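Local atomic coordinates of polyhedrin (Simulium ubiquitum cypovirus, PDB entry 5A9A), a protein that forms the crystalline lattice of cypovirus polyhedra, the microcrystalline occlusion bodies of an insect virus, and binds UTP. Residues R120-N125 with R138-R143. Sequence-based numbering, arbitrary orientation.
Sequences RVEVEN and RAWGPR
Arg120 lays its aliphatic base over one face of the Trp140 indole: CB stands almost exactly above the six-membered ring, 3.4 Å from its centroid and 3° off the normal, a CH-pi contact. With CG beside the backbone N (chi1 -57°) and the chain bent at chi2, CG follows the ring system, 3.7 Å from Trp140 CE2. The guanidinium continues beyond, its plane 72° from the indole, too distant for more than a weak cation-pi attraction; its NH1 bonds instead to Glu117 O. At the indole edge, in plane, lies Glu122 CB, 3.9 Å from Trp140 CZ3.

From there Glu122 reaches past the ring, CG anti to the backbone N, to set its carboxylate against the backbone beyond the tryptophan. Gly141 N donates to the syn lone pair of Glu122 OE2 at 2.7 Å. The same oxygen accepts from a water that in turn accepts from Arg143 N, so OE2 is gripped twice. Glu122 OE1 accepts from Asn130 ND2 and lies 2.5 Å from Glu124 OE2. A second water joins Val123 N to Arg143 O, linking strand and loop backbones.

Strand 120-124 runs between strands 170-176 and 145-146 of an antiparallel sheet, with Val121 facing strand 157-163. The loop 138-143 leads into strand 145-146, meeting strand 120-124 through Trp140 and Gly141, which touch Arg120 and Glu122. Lys172 of strand 170-176 makes a cation-pi contact with Trp140, whose NE1 bonds to Asn197 of a second subunit, extending the contact into the intersubunit interface.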
loop_
_atom_site.group_PDB
_atom_site.type_symbol
_atom_site.label_atom_id
_atom_site.label_comp_id
_atom_site.label_asym_id
_atom_site.label_seq_id
_atom_site.Cartn_x
_atom_site.Cartn_y
_atom_site.Cartn_z
ATOM N N ARG A 120 -0.703 8.027 -17.096
ATOM C CA ARG A 120 -1.957 8.666 -16.723
ATOM C C ARG A 120 -1.742 9.497 -15.467
ATOM O O ARG A 120 -1.241 8.993 -14.464
ATOM C CB ARG A 120 -3.046 7.626 -16.446
ATOM C CG ARG A 120 -3.344 6.671 -17.596
ATOM C CD ARG A 120 -4.013 7.366 -18.771
ATOM N NE ARG A 120 -4.436 6.405 -19.789
ATOM C CZ ARG A 120 -3.704 6.048 -20.842
ATOM N NH1 ARG A 120 -2.503 6.579 -21.038
ATOM N NH2 ARG A 120 -4.178 5.162 -21.707
ATOM N N VAL A 121 -2.106 10.772 -15.534
ATOM C CA VAL A 121 -2.125 11.636 -14.360
ATOM C C VAL A 121 -3.476 12.327 -14.320
ATOM O O VAL A 121 -3.829 13.075 -15.232
ATOM C CB VAL A 121 -1.010 12.693 -14.392
ATOM C CG1 VAL A 121 -1.134 13.629 -13.195
ATOM C CG2 VAL A 121 0.360 12.028 -14.413
ATOM N N GLU A 122 -4.238 12.075 -13.264
ATOM C CA GLU A 122 -5.609 12.556 -13.214
ATOM C C GLU A 122 -5.901 13.330 -11.937
ATOM O O GLU A 122 -5.644 12.856 -10.831
ATOM C CB GLU A 122 -6.577 11.380 -13.351
ATOM C CG GLU A 122 -8.017 11.794 -13.611
ATOM C CD GLU A 122 -8.849 10.667 -14.199
ATOM O OE1 GLU A 122 -9.114 9.681 -13.478
ATOM O OE2 GLU A 122 -9.237 10.768 -15.384
ATOM N N VAL A 123 -6.430 14.536 -12.107
ATOM C CA VAL A 123 -6.895 15.330 -10.982
ATOM C C VAL A 123 -8.325 14.911 -10.681
ATOM O O VAL A 123 -9.245 15.199 -11.447
ATOM C CB VAL A 123 -6.838 16.833 -11.293
ATOM C CG1 VAL A 123 -7.269 17.644 -10.082
ATOM C CG2 VAL A 123 -5.434 17.225 -11.727
ATOM N N GLU A 124 -8.502 14.217 -9.562
ATOM C CA GLU A 124 -9.790 13.636 -9.212
ATOM C C GLU A 124 -10.556 14.585 -8.307
ATOM O O GLU A 124 -10.006 15.587 -7.852
ATOM C CB GLU A 124 -9.577 12.299 -8.502
ATOM C CG GLU A 124 -8.568 11.386 -9.190
ATOM C CD GLU A 124 -9.079 10.836 -10.511
ATOM O OE1 GLU A 124 -10.183 11.233 -10.942
ATOM O OE2 GLU A 124 -8.371 10.005 -11.118
ATOM N N ASN A 125 -11.823 14.275 -8.048
ATOM C CA ASN A 125 -12.617 15.087 -7.135
ATOM C C ASN A 125 -12.348 14.681 -5.689
ATOM O O ASN A 125 -11.420 13.919 -5.418
ATOM C CB ASN A 125 -14.111 15.002 -7.471
ATOM C CG ASN A 125 -14.673 13.603 -7.324
ATOM O OD1 ASN A 125 -14.145 12.780 -6.578
ATOM N ND2 ASN A 125 -15.759 13.329 -8.039
ATOM N N ARG A 138 -14.640 5.710 -14.077
ATOM C CA ARG A 138 -13.822 4.629 -14.612
ATOM C C ARG A 138 -12.404 4.732 -14.059
ATOM O O ARG A 138 -12.089 5.648 -13.294
ATOM C CB ARG A 138 -13.784 4.683 -16.146
ATOM C CG ARG A 138 -15.019 4.113 -16.838
ATOM C CD ARG A 138 -16.155 5.123 -16.932
ATOM N NE ARG A 138 -17.299 4.581 -17.662
ATOM C CZ ARG A 138 -18.274 3.863 -17.112
ATOM N NH1 ARG A 138 -18.258 3.593 -15.810
ATOM N NH2 ARG A 138 -19.274 3.418 -17.863
ATOM N N ALA A 139 -11.550 3.788 -14.439
ATOM C CA ALA A 139 -10.146 3.842 -14.054
ATOM C C ALA A 139 -9.586 5.217 -14.389
ATOM O O ALA A 139 -8.962 5.870 -13.550
ATOM C CB ALA A 139 -9.356 2.759 -14.774
ATOM N N TRP A 140 -9.819 5.652 -15.624
ATOM C CA TRP A 140 -9.384 6.969 -16.072
ATOM C C TRP A 140 -10.480 7.620 -16.907
ATOM O O TRP A 140 -11.283 6.930 -17.534
ATOM C CB TRP A 140 -8.095 6.848 -16.888
ATOM C CG TRP A 140 -7.037 6.056 -16.189
ATOM C CD1 TRP A 140 -6.683 4.761 -16.439
ATOM C CD2 TRP A 140 -6.199 6.504 -15.118
ATOM N NE1 TRP A 140 -5.672 4.375 -15.588
ATOM C CE2 TRP A 140 -5.358 5.427 -14.766
ATOM C CE3 TRP A 140 -6.079 7.710 -14.418
ATOM C CZ2 TRP A 140 -4.412 5.519 -13.743
ATOM C CZ3 TRP A 140 -5.137 7.802 -13.404
ATOM C CH2 TRP A 140 -4.315 6.711 -13.077
ATOM N N GLY A 141 -10.508 8.950 -16.916
ATOM C CA GLY A 141 -11.565 9.685 -17.590
ATOM C C GLY A 141 -11.068 10.548 -18.736
ATOM O O GLY A 141 -9.876 10.561 -19.047
ATOM N N PRO A 142 -11.990 11.290 -19.369
ATOM C CA PRO A 142 -11.698 12.130 -20.537
ATOM C C PRO A 142 -10.883 13.387 -20.213
ATOM O O PRO A 142 -10.407 14.046 -21.137
ATOM C CB PRO A 142 -13.091 12.516 -21.048
ATOM C CG PRO A 142 -13.984 12.395 -19.868
ATOM C CD PRO A 142 -13.420 11.298 -19.018
ATOM N N ARG A 143 -10.725 13.708 -18.932
ATOM C CA ARG A 143 -9.958 14.884 -18.523
ATOM C C ARG A 143 -8.581 14.488 -17.995
ATOM O O ARG A 143 -7.853 15.314 -17.443
ATOM C CB ARG A 143 -10.721 15.668 -17.455
ATOM C CG ARG A 143 -12.048 16.226 -17.942
ATOM C CD ARG A 143 -12.962 16.610 -16.787
ATOM N NE ARG A 143 -12.929 18.044 -16.503
ATOM C CZ ARG A 143 -12.261 18.603 -15.497
ATOM N NH1 ARG A 143 -11.554 17.859 -14.654
ATOM N NH2 ARG A 143 -12.302 19.920 -15.330
HETATM O O HOH W 1 -11.171 12.664 -16.296
HETATM O O HOH W 2 -7.092 15.566 -14.594
#